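Local atomic coordinates of histidinol dehydrogenase (Elizabethkingia anophelis NUHP1, PDB entry 6AN0), a protein that probably catalyses the last step of histidine biosynthesis, the zinc- and NAD-dependent two-stage oxidation of L-histidinol to L-histidine. Residues 52-57 and 66-71; 59-64 and 192-197; 262-265 and 271-274; 291-296 and 300-305. One frame throughout, in Å; residues are numbered along the deposited sequence. Where two conformers were deposited one is given.

Contact 1: residues 52-57 and 66-71; sequences ALINYT and TDIRVS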
loop_
_atom_site.group_PDB
_atom_site.type_symbol
_atom_site.label_atom_id
_atom_site.label_comp_id
_atom_site.label_asym_id
_atom_site.label_seq_id
_atom_site.Cartn_x
_atom_site.Cartn_y
_atom_site.Cartn_z
ATOM N N ALA A 52 -24.459 -4.394 -19.198
ATOM C CA ALA A 52 -23.767 -3.108 -19.195
ATOM C C ALA A 52 -22.395 -3.209 -19.854
ATOM O O ALA A 52 -22.021 -2.338 -20.652
ATOM C CB ALA A 52 -23.636 -2.586 -17.761
ATOM N N LEU A 53 -21.621 -4.256 -19.523
ATOM C CA LEU A 53 -20.327 -4.454 -20.170
ATOM C C LEU A 53 -20.467 -4.479 -21.687
ATOM O O LEU A 53 -19.719 -3.805 -22.408
ATOM C CB LEU A 53 -19.675 -5.752 -19.687
ATOM C CG LEU A 53 -18.673 -5.676 -18.553
ATOM C CD1 LEU A 53 -18.194 -7.078 -18.242
ATOM C CD2 LEU A 53 -17.502 -4.747 -18.902
ATOM N N ILE A 54 -21.435 -5.242 -22.190
ATOM C CA ILE A 54 -21.617 -5.324 -23.632
ATOM C C ILE A 54 -22.076 -3.981 -24.189
ATOM O O ILE A 54 -21.589 -3.538 -25.232
ATOM C CB ILE A 54 -22.583 -6.476 -23.975
ATOM C CG1 ILE A 54 -21.866 -7.813 -23.734
ATOM C CG2 ILE A 54 -23.083 -6.373 -25.420
ATOM C CD1 ILE A 54 -22.744 -9.026 -23.773
ATOM N N ASN A 55 -22.970 -3.283 -23.476
ATOM C CA ASN A 55 -23.517 -2.028 -23.993
ATOM C C ASN A 55 -22.451 -0.936 -24.041
ATOM O O ASN A 55 -22.355 -0.198 -25.029
ATOM C CB ASN A 55 -24.717 -1.586 -23.140
ATOM C CG ASN A 55 -25.659 -0.639 -23.885
ATOM O OD1 ASN A 55 -25.678 -0.600 -25.117
ATOM N ND2 ASN A 55 -26.450 0.121 -23.134
ATOM N N TYR A 56 -21.634 -0.821 -22.982
ATOM C CA TYR A 56 -20.549 0.154 -22.978
ATOM C C TYR A 56 -19.466 -0.208 -23.984
ATOM O O TYR A 56 -18.839 0.685 -24.561
ATOM C CB TYR A 56 -19.933 0.276 -21.572
ATOM C CG TYR A 56 -20.721 1.210 -20.684
ATOM C CD1 TYR A 56 -21.818 0.759 -19.973
ATOM C CD2 TYR A 56 -20.385 2.556 -20.584
ATOM C CE1 TYR A 56 -22.553 1.614 -19.176
ATOM C CE2 TYR A 56 -21.118 3.417 -19.794
ATOM C CZ TYR A 56 -22.199 2.939 -19.092
ATOM O OH TYR A 56 -22.931 3.788 -18.298
ATOM N N THR A 57 -19.220 -1.499 -24.203
ATOM C CA THR A 57 -18.241 -1.872 -25.219
ATOM C C THR A 57 -18.728 -1.467 -26.602
ATOM O O THR A 57 -17.959 -0.930 -27.411
ATOM C CB THR A 57 -17.956 -3.372 -25.128
ATOM O OG1 THR A 57 -17.414 -3.650 -23.829
ATOM C CG2 THR A 57 -16.949 -3.799 -26.181
ATOM N N THR A 66 -20.781 -10.830 -28.614
ATOM C CA THR A 66 -21.662 -11.848 -28.054
ATOM C C THR A 66 -21.093 -12.419 -26.760
ATOM O O THR A 66 -21.823 -12.573 -25.777
ATOM C CB THR A 66 -21.884 -12.985 -29.047
ATOM O OG1 THR A 66 -22.253 -12.441 -30.320
ATOM C CG2 THR A 66 -23.002 -13.889 -28.555
ATOM N N ASP A 67 -19.794 -12.708 -26.741
ATOM C CA ASP A 67 -19.112 -13.257 -25.575
ATOM C C ASP A 67 -18.090 -12.257 -25.059
ATOM O O ASP A 67 -17.326 -11.681 -25.839
ATOM C CB ASP A 67 -18.423 -14.583 -25.912
ATOM C CG ASP A 67 -19.412 -15.679 -26.254
ATOM O OD1 ASP A 67 -20.377 -15.872 -25.485
ATOM O OD2 ASP A 67 -19.228 -16.338 -27.297
ATOM N N ILE A 68 -18.079 -12.053 -23.742
ATOM C CA ILE A 68 -17.086 -11.174 -23.127
ATOM C C ILE A 68 -15.747 -11.889 -22.971
ATOM O O ILE A 68 -14.683 -11.262 -23.073
ATOM C CB ILE A 68 -17.622 -10.661 -21.777
ATOM C CG1 ILE A 68 -18.863 -9.789 -22.011
ATOM C CG2 ILE A 68 -16.532 -9.906 -20.982
ATOM C CD1 ILE A 68 -19.754 -9.637 -20.791
ATOM N N ARG A 69 -15.766 -13.203 -22.755
ATOM C CA ARG A 69 -14.549 -13.949 -22.463
ATOM C C ARG A 69 -13.840 -14.374 -23.747
ATOM O O ARG A 69 -14.478 -14.863 -24.683
ATOM C CB ARG A 69 -14.866 -15.180 -21.608
ATOM C CG ARG A 69 -13.614 -15.761 -20.975
ATOM C CD ARG A 69 -13.906 -16.881 -19.999
ATOM N NE ARG A 69 -12.660 -17.518 -19.575
ATOM C CZ ARG A 69 -12.591 -18.709 -18.990
ATOM N NH1 ARG A 69 -13.698 -19.398 -18.749
ATOM N NH2 ARG A 69 -11.412 -19.211 -18.650
ATOM N N VAL A 70 -12.516 -14.178 -23.784
ATOM C CA VAL A 70 -11.703 -14.690 -24.883
ATOM C C VAL A 70 -11.764 -16.210 -24.869
ATOM O O VAL A 70 -11.595 -16.841 -23.820
ATOM C CB VAL A 70 -10.256 -14.175 -24.753
ATOM C CG1 VAL A 70 -9.352 -14.809 -25.801
ATOM C CG2 VAL A 70 -10.207 -12.643 -24.855
ATOM N N SER A 71 -12.004 -16.807 -26.036
ATOM C CA SER A 71 -12.145 -18.250 -26.168
ATOM C C SER A 71 -10.787 -18.937 -26.338
ATOM O O SER A 71 -9.768 -18.308 -26.624
ATOM C CB SER A 71 -13.033 -18.584 -27.363
ATOM O OG SER A 71 -12.373 -18.240 -28.570
#
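I68 turns CG1 away from its own carbonyl carbon (chi1 -64°) and carries CD1 onward in an extended chain (chi2 159°), a shape that lays this arm against I54 and L53 on the helix. I54 has the same first torsion (chi1 -72°), and the two CG1 methylenes touch where the side chains cross at a slant, I54 CG1 to I68 CG1 being 4.0 Å. The tip of I68 goes further, to L53, whose side chain runs roughly perpendicular to it: I68 CD1 is 3.9 Å from L53 CD1 and 4.0 Å from L53 CB. I54 CD1 ends near the backbone of the loop, 4.2 Å from T66 O. The side-chain contacts are apolar, at van der Waals spacing; the backbone oxygen of T66 adds a polar atom at the margin. Within the helix, L53 O accepts two bonds from one residue: the backbone N of T57 at 3.0 Å and, from the opposite face of the carbonyl plane, T57 OG1 at 2.7 Å. The threonine hydroxyl thereby finds its acceptor inside its own helix. Beyond the pair, L53 reaches I45 of helix 35-48 and A198 of helix 192-201, while Y64 packs on I54. S71 caps helix 72-79. The arrangement is a helix packed against the edge of a mixed sheet: the backbones of I68 and V70 bond to K189 and I187 of edge strand 186-189, and I68 packs between that strand and helix 50-61.

Contact 2: residues 59-64 and 192-197; sequences KFDKAY and GIQAIG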
loop_
_atom_site.group_PDB
_atom_site.type_symbol
_atom_site.label_atom_id
_atom_site.label_comp_id
_atom_site.label_asym_id
_atom_site.label_seq_id
_atom_site.Cartn_x
_atom_site.Cartn_y
_atom_site.Cartn_z
ATOM N N LYS A 59 -20.583 1.051 -27.221
ATOM C CA LYS A 59 -20.575 2.507 -27.320
ATOM C C LYS A 59 -19.166 3.050 -27.506
ATOM O O LYS A 59 -18.945 3.951 -28.317
ATOM C CB LYS A 59 -21.220 3.115 -26.071
ATOM C CG LYS A 59 -21.159 4.641 -26.036
ATOM C CD LYS A 59 -22.108 5.237 -24.985
ATOM C CE LYS A 59 -21.842 6.723 -24.775
ATOM N NZ LYS A 59 -22.841 7.387 -23.884
ATOM N N PHE A 60 -18.203 2.547 -26.736
ATOM C CA PHE A 60 -16.883 3.164 -26.731
ATOM C C PHE A 60 -15.855 2.424 -27.572
ATOM O O PHE A 60 -14.987 3.071 -28.162
ATOM C CB PHE A 60 -16.389 3.318 -25.286
ATOM C CG PHE A 60 -17.175 4.338 -24.512
ATOM C CD1 PHE A 60 -18.185 3.951 -23.651
ATOM C CD2 PHE A 60 -16.935 5.692 -24.689
ATOM C CE1 PHE A 60 -18.936 4.904 -22.955
ATOM C CE2 PHE A 60 -17.679 6.650 -23.998
ATOM C CZ PHE A 60 -18.679 6.255 -23.129
ATOM N N ASP A 61 -15.952 1.101 -27.678
ATOM C CA ASP A 61 -15.031 0.333 -28.507
ATOM C C ASP A 61 -15.570 0.067 -29.905
ATOM O O ASP A 61 -14.827 -0.440 -30.750
ATOM C CB ASP A 61 -14.690 -0.995 -27.824
ATOM C CG ASP A 61 -14.046 -0.795 -26.461
ATOM O OD1 ASP A 61 -13.224 0.137 -26.314
ATOM O OD2 ASP A 61 -14.373 -1.553 -25.532
ATOM N N LYS A 62 -16.836 0.404 -30.165
ATOM C CA LYS A 62 -17.484 0.170 -31.453
ATOM C C LYS A 62 -17.454 -1.303 -31.840
ATOM O O LYS A 62 -17.339 -1.641 -33.022
ATOM C CB LYS A 62 -16.868 1.016 -32.573
ATOM C CG LYS A 62 -16.680 2.472 -32.239
ATOM C CD LYS A 62 -17.977 3.127 -31.822
ATOM C CE LYS A 62 -17.792 4.628 -31.696
ATOM N NZ LYS A 62 -18.987 5.294 -31.113
ATOM N N ALA A 63 -17.566 -2.186 -30.855
ATOM C CA ALA A 63 -17.642 -3.619 -31.092
ATOM C C ALA A 63 -18.863 -4.162 -30.368
ATOM O O ALA A 63 -19.030 -3.924 -29.172
ATOM C CB ALA A 63 -16.373 -4.338 -30.610
ATOM N N TYR A 64 -19.719 -4.875 -31.097
ATOM C CA TYR A 64 -20.903 -5.505 -30.523
ATOM C C TYR A 64 -20.530 -6.961 -30.269
ATOM O O TYR A 64 -20.495 -7.771 -31.193
ATOM C CB TYR A 64 -22.098 -5.365 -31.467
ATOM C CG TYR A 64 -23.458 -5.632 -30.848
ATOM C CD1 TYR A 64 -23.584 -6.325 -29.649
ATOM C CD2 TYR A 64 -24.626 -5.185 -31.475
ATOM C CE1 TYR A 64 -24.829 -6.569 -29.090
ATOM C CE2 TYR A 64 -25.871 -5.425 -30.922
ATOM C CZ TYR A 64 -25.969 -6.118 -29.735
ATOM O OH TYR A 64 -27.206 -6.355 -29.184
ATOM N N GLY A 192 -11.735 0.534 -20.180
ATOM C CA GLY A 192 -12.256 1.788 -19.649
ATOM C C GLY A 192 -12.885 1.665 -18.268
ATOM O O GLY A 192 -12.573 0.770 -17.481
ATOM N N ILE A 193 -13.782 2.619 -17.976
ATOM C CA ILE A 193 -14.444 2.637 -16.672
ATOM C C ILE A 193 -15.221 1.344 -16.451
ATOM O O ILE A 193 -15.225 0.787 -15.344
ATOM C CB ILE A 193 -15.363 3.868 -16.539
ATOM C CG1 ILE A 193 -14.583 5.178 -16.702
ATOM C CG2 ILE A 193 -16.050 3.870 -15.167
ATOM C CD1 ILE A 193 -15.531 6.416 -16.861
ATOM N N GLN A 194 -15.893 0.847 -17.498
ATOM C CA GLN A 194 -16.734 -0.334 -17.333
ATOM C C GLN A 194 -15.919 -1.574 -16.978
ATOM O O GLN A 194 -16.388 -2.409 -16.195
ATOM C CB GLN A 194 -17.598 -0.569 -18.589
ATOM C CG GLN A 194 -16.834 -0.765 -19.937
ATOM C CD GLN A 194 -16.491 0.551 -20.649
ATOM O OE1 GLN A 194 -16.559 1.631 -20.060
ATOM N NE2 GLN A 194 -16.115 0.456 -21.926
ATOM N N ALA A 195 -14.692 -1.703 -17.500
ATOM C CA ALA A 195 -13.838 -2.813 -17.088
ATOM C C ALA A 195 -13.466 -2.708 -15.614
ATOM O O ALA A 195 -13.514 -3.705 -14.880
ATOM C CB ALA A 195 -12.571 -2.877 -17.948
ATOM N N ILE A 196 -13.076 -1.510 -15.165
ATOM C CA ILE A 196 -12.746 -1.323 -13.749
ATOM C C ILE A 196 -13.962 -1.633 -12.883
ATOM O O ILE A 196 -13.846 -2.255 -11.816
ATOM C CB ILE A 196 -12.226 0.112 -13.504
ATOM C CG1 ILE A 196 -10.949 0.382 -14.309
ATOM C CG2 ILE A 196 -12.003 0.368 -12.012
ATOM C CD1 ILE A 196 -9.858 -0.686 -14.105
ATOM N N GLY A 197 -15.148 -1.202 -13.327
ATOM C CA GLY A 197 -16.361 -1.468 -12.566
ATOM C C GLY A 197 -16.683 -2.948 -12.503
ATOM O O GLY A 197 -17.092 -3.465 -11.456
HETATM O O HOH W 1 -15.191 -2.069 -23.103
#
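A water held between D61 and Q194 joins the two segments: it donates to D61 OD2 at 2.6 Å and accepts from Q194 NE2 at 2.9 Å. The carboxylate and the amide are themselves too far apart for a direct bond, D61 OD2 lying 4.5 Å from Q194 NE2, and the water links the two by accepting from the amide and donating to the carboxylate. Q194 brings its amide here through a folded side chain, with chi1 58° followed by chi2 -86°. The same NE2 stands obliquely to the ring of F60, 4.4 Å from F60 CD1, a loose approach. On one face of that ring lies K59 CG, 3.8 Å above the plane and displaced toward the rim. Past the helix end K62 has a positive phi, and its side chain returns to the helix, K62 NZ donating to K59 O at 3.1 Å. Q194 is predicted to bind NAD(+), as is Y132, whose hydroxyl accepts from the backbone N of G192; the water bridge is consistent with D61 helping to place the glutamine amide from the second shell. The contact pairs the last turn of helix 50-61 with the first turn of helix 192-201. Y56 of the former also packs on Q194, P164 and P165 lie against D61, and I193 of the latter fits between helices 35-48 and 218-227.

Contact 3: residues 262-265 and 271-274; sequences SQAE and QVIL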
loop_
_atom_site.group_PDB
_atom_site.type_symbol
_atom_site.label_atom_id
_atom_site.label_comp_id
_atom_site.label_asym_id
_atom_site.label_seq_id
_atom_site.Cartn_x
_atom_site.Cartn_y
_atom_site.Cartn_z
ATOM N N SER A 262 13.815 7.794 -25.614
ATOM C CA SER A 262 13.036 6.591 -25.340
ATOM C C SER A 262 11.883 6.895 -24.390
ATOM O O SER A 262 10.766 6.405 -24.586
ATOM C CB SER A 262 13.934 5.475 -24.789
ATOM O OG SER A 262 14.392 5.740 -23.476
ATOM N N GLN A 263 12.122 7.722 -23.371
ATOM C CA GLN A 263 11.036 8.112 -22.481
ATOM C C GLN A 263 10.062 9.072 -23.170
ATOM O O GLN A 263 8.843 8.957 -22.989
ATOM C CB GLN A 263 11.608 8.753 -21.215
ATOM C CG GLN A 263 10.536 9.194 -20.219
ATOM C CD GLN A 263 9.699 8.026 -19.755
ATOM O OE1 GLN A 263 8.518 7.921 -20.081
ATOM N NE2 GLN A 263 10.312 7.131 -19.004
ATOM N N ALA A 264 10.578 10.017 -23.971
ATOM C CA ALA A 264 9.718 11.043 -24.574
ATOM C C ALA A 264 8.717 10.451 -25.554
ATOM O O ALA A 264 7.595 10.957 -25.670
ATOM C CB ALA A 264 10.552 12.100 -25.297
ATOM N N GLU A 265 9.092 9.385 -26.268
ATOM C CA GLU A 265 8.194 8.823 -27.268
ATOM C C GLU A 265 7.002 8.095 -26.656
ATOM O O GLU A 265 6.109 7.678 -27.407
ATOM C CB GLU A 265 8.963 7.875 -28.194
ATOM C CG GLU A 265 9.096 6.470 -27.621
ATOM C CD GLU A 265 9.762 5.491 -28.578
ATOM O OE1 GLU A 265 9.860 5.794 -29.784
ATOM O OE2 GLU A 265 10.190 4.407 -28.115
ATOM N N GLN A 271 7.571 13.494 -19.399
ATOM C CA GLN A 271 8.528 14.547 -19.096
ATOM C C GLN A 271 9.903 13.934 -18.904
ATOM O O GLN A 271 10.036 12.874 -18.277
ATOM C CB GLN A 271 8.142 15.331 -17.832
ATOM C CG GLN A 271 9.085 16.504 -17.545
ATOM C CD GLN A 271 8.682 17.308 -16.326
ATOM O OE1 GLN A 271 8.536 16.763 -15.238
ATOM N NE2 GLN A 271 8.490 18.621 -16.508
ATOM N N VAL A 272 10.927 14.599 -19.427
ATOM C CA VAL A 272 12.295 14.167 -19.163
ATOM C C VAL A 272 13.080 15.330 -18.569
ATOM O O VAL A 272 12.853 16.503 -18.890
ATOM C CB VAL A 272 12.999 13.597 -20.421
ATOM C CG1 VAL A 272 12.091 12.600 -21.150
ATOM C CG2 VAL A 272 13.451 14.712 -21.362
ATOM N N ILE A 273 14.010 14.988 -17.677
ATOM C CA ILE A 273 14.870 15.951 -17.006
ATOM C C ILE A 273 16.301 15.479 -17.184
ATOM O O ILE A 273 16.612 14.328 -16.860
ATOM C CB ILE A 273 14.541 16.070 -15.503
ATOM C CG1 ILE A 273 13.059 16.401 -15.295
ATOM C CG2 ILE A 273 15.431 17.127 -14.851
ATOM C CD1 ILE A 273 12.699 17.800 -15.687
ATOM N N LEU A 274 17.161 16.349 -17.712
ATOM C CA LEU A 274 18.593 16.071 -17.826
ATOM C C LEU A 274 19.362 17.023 -16.914
ATOM O O LEU A 274 19.284 18.245 -17.077
ATOM C CB LEU A 274 19.065 16.214 -19.279
ATOM C CG LEU A 274 20.577 16.156 -19.550
ATOM C CD1 LEU A 274 21.170 14.822 -19.102
ATOM C CD2 LEU A 274 20.875 16.400 -21.028
#
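The side chains of Q263 and V272 run alongside one another, pointing opposite ways, where helix 253-264 meets strand 271-276, the second half of a beta-alpha-beta unit that starts from strand 242-247. The touching is done by one methyl: V272 CG1 lies 3.9 Å from Q263 CG and equally far from Q263 CB. Q263 CG stands 4.2 Å from Q271 O. A264 lies beside this pair, its backbone N 4.1 Å from V272 CG1. In Q263, CG extends away from the backbone N (chi1 -180°), then the chain bends at chi2 (60°) and takes the amide toward the predicted substrate and zinc site. There OE1 is hydrogen-bonded to the hydroxyl of S241, predicted to bind substrate. Q263 is predicted to bind zinc and substrate, but at about 5 Å from the ion it is not one of the ligands seen here, which include H266 and D364. Farther out, Q271 and I273 bond through their backbones to strand 242-247 and its approach, and V272 to R310. E265 OE2 is hydrogen-bonded to ND1 of H423 of the second subunit, predicted to bind zinc and substrate, and E265 OE1 to the backbone N of A422 of that subunit; E265 is thus probably a second-shell residue. Q271, pointing away from the helix, has OE1 bonded to the hydroxyl of Y327 and NE2 to the carbonyl oxygens of Q308 and Q25.

Contact 4: residues 291-296 and 300-305; sequences NQLTQL and SIASQA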
loop_
_atom_site.group_PDB
_atom_site.type_symbol
_atom_site.label_atom_id
_atom_site.label_comp_id
_atom_site.label_asym_id
_atom_site.label_seq_id
_atom_site.Cartn_x
_atom_site.Cartn_y
_atom_site.Cartn_z
ATOM N N ASN A 291 19.448 15.460 -33.580
ATOM C CA ASN A 291 19.748 14.580 -34.706
ATOM C C ASN A 291 18.955 13.280 -34.630
ATOM O O ASN A 291 18.394 12.833 -35.637
ATOM C CB ASN A 291 21.244 14.288 -34.764
ATOM C CG ASN A 291 22.043 15.475 -35.244
ATOM O OD1 ASN A 291 21.488 16.423 -35.802
ATOM N ND2 ASN A 291 23.355 15.428 -35.041
ATOM N N GLN A 292 18.893 12.663 -33.449
ATOM C CA GLN A 292 18.160 11.408 -33.311
ATOM C C GLN A 292 16.657 11.604 -33.452
ATOM O O GLN A 292 15.966 10.714 -33.959
ATOM C CB GLN A 292 18.469 10.750 -31.961
ATOM C CG GLN A 292 19.893 10.251 -31.839
ATOM C CD GLN A 292 20.141 9.558 -30.515
ATOM O OE1 GLN A 292 19.253 8.894 -29.985
ATOM N NE2 GLN A 292 21.346 9.714 -29.972
ATOM N N LEU A 293 16.134 12.753 -33.013
ATOM C CA LEU A 293 14.697 12.997 -33.097
ATOM C C LEU A 293 14.192 12.880 -34.531
ATOM O O LEU A 293 13.089 12.374 -34.765
ATOM C CB LEU A 293 14.369 14.377 -32.526
ATOM C CG LEU A 293 12.899 14.805 -32.544
ATOM C CD1 LEU A 293 12.055 13.817 -31.761
ATOM C CD2 LEU A 293 12.749 16.199 -31.978
ATOM N N THR A 294 14.991 13.330 -35.506
ATOM C CA THR A 294 14.564 13.303 -36.901
ATOM C C THR A 294 14.247 11.895 -37.391
ATOM O O THR A 294 13.511 11.743 -38.371
ATOM C CB THR A 294 15.636 13.923 -37.809
ATOM O OG1 THR A 294 16.857 13.180 -37.695
ATOM C CG2 THR A 294 15.900 15.372 -37.433
ATOM N N GLN A 295 14.777 10.868 -36.737
ATOM C CA GLN A 295 14.619 9.498 -37.197
ATOM C C GLN A 295 13.481 8.752 -36.506
ATOM O O GLN A 295 13.246 7.583 -36.826
ATOM C CB GLN A 295 15.935 8.737 -37.002
ATOM C CG GLN A 295 17.133 9.433 -37.637
ATOM C CD GLN A 295 16.978 9.615 -39.141
ATOM O OE1 GLN A 295 16.802 8.649 -39.879
ATOM N NE2 GLN A 295 17.043 10.862 -39.598
ATOM N N LEU A 296 12.765 9.389 -35.578
ATOM C CA LEU A 296 11.754 8.687 -34.789
ATOM C C LEU A 296 10.430 8.667 -35.538
ATOM O O LEU A 296 9.910 9.737 -35.874
ATOM C CB LEU A 296 11.553 9.358 -33.442
ATOM C CG LEU A 296 12.668 9.354 -32.395
ATOM C CD1 LEU A 296 12.081 9.713 -31.040
ATOM C CD2 LEU A 296 13.378 8.023 -32.357
ATOM N N SER A 300 6.629 13.285 -33.512
ATOM C CA SER A 300 5.632 14.274 -33.108
ATOM C C SER A 300 5.306 14.141 -31.623
ATOM O O SER A 300 5.278 15.134 -30.881
ATOM C CB SER A 300 4.369 14.118 -33.963
ATOM O OG SER A 300 3.326 14.974 -33.515
ATOM N N ILE A 301 5.086 12.914 -31.161
ATOM C CA ILE A 301 4.800 12.711 -29.748
ATOM C C ILE A 301 6.000 13.106 -28.887
ATOM O O ILE A 301 5.845 13.785 -27.864
ATOM C CB ILE A 301 4.372 11.251 -29.515
ATOM C CG1 ILE A 301 3.024 10.976 -30.188
ATOM C CG2 ILE A 301 4.357 10.932 -28.035
ATOM C CD1 ILE A 301 2.720 9.508 -30.333
ATOM N N ALA A 302 7.212 12.694 -29.278
ATOM C CA ALA A 302 8.382 13.017 -28.458
ATOM C C ALA A 302 8.626 14.519 -28.414
ATOM O O ALA A 302 9.017 15.060 -27.373
ATOM C CB ALA A 302 9.629 12.299 -28.982
ATOM N N SER A 303 8.405 15.205 -29.541
ATOM C CA SER A 303 8.591 16.654 -29.591
ATOM C C SER A 303 7.645 17.369 -28.630
ATOM O O SER A 303 8.037 18.337 -27.964
ATOM C CB SER A 303 8.382 17.163 -31.019
ATOM O OG SER A 303 9.325 16.600 -31.914
ATOM N N GLN A 304 6.386 16.918 -28.553
ATOM C CA GLN A 304 5.455 17.514 -27.597
ATOM C C GLN A 304 5.926 17.312 -26.157
ATOM O O GLN A 304 5.811 18.221 -25.326
ATOM C CB GLN A 304 4.056 16.934 -27.784
ATOM C CG GLN A 304 3.455 17.204 -29.160
ATOM C CD GLN A 304 2.156 16.457 -29.371
ATOM O OE1 GLN A 304 1.159 16.717 -28.692
ATOM N NE2 GLN A 304 2.163 15.513 -30.307
ATOM N N ALA A 305 6.442 16.127 -25.835
ATOM C CA ALA A 305 6.957 15.911 -24.485
ATOM C C ALA A 305 8.197 16.759 -24.218
ATOM O O ALA A 305 8.392 17.242 -23.097
ATOM C CB ALA A 305 7.266 14.430 -24.258
#
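L293 reaches helix 299-307 through CG and both methyls; CB itself serves only as the stem. From CB, CG extends away from the backbone N (chi1 180°) and comes within 4.0 Å of S303 OG. There the chain forks. CD1 lies between S303 OG, at 3.9 Å, and A302 CB, at 4.0 Å; CD2 lies against the serine hydroxyl, 3.4 Å from S303 OG in the conformer given, a van der Waals touch. The same oxygen is hydrogen-bonded to K299 O, one turn earlier in its helix. L296 adds a second leucine methyl to the same alanine, L296 CD1 standing 4.1 Å from A302 CB. Both leucines can reach it because a type I beta turn runs from L293 to L296, closed by the backbone bond from L296 N to L293 O. Two consecutive helices joined by a short connection, 279-293 and 299-307, pack against each other here, the second folding back on the last residues of the first. Polar bonds brace the turn itself: T294 OG1 bonds to N291 O at 2.6 Å, and Q295 NE2 donates to T294 OG1 at 3.0 Å, the hydroxyl lying near the amide plane. A264 of helix 253-264 also packs on A302, and F421 of the second subunit packs on L296.

The four contacts form two clusters about 31 to 38 Å apart, centre to centre. Contacts 1 and 2 share helix 50-61 and touch directly, Y56 CB standing 3.6 Å from Q194 CD; both are partly buried, the first apolar and the second bridged by water beside the predicted NAD(+) site. Contacts 3 and 4 are buried and adjoin through A264 CB and A302 CB, 3.8 Å apart, with both reached by the second subunit. Of these, contact 3 belongs to the parallel sheet and sends a polar end toward the zinc ion, whereas contact 4 is leucine packing on alanine and serine between consecutive helices, about 12 Å from that metal at the side chain of L296.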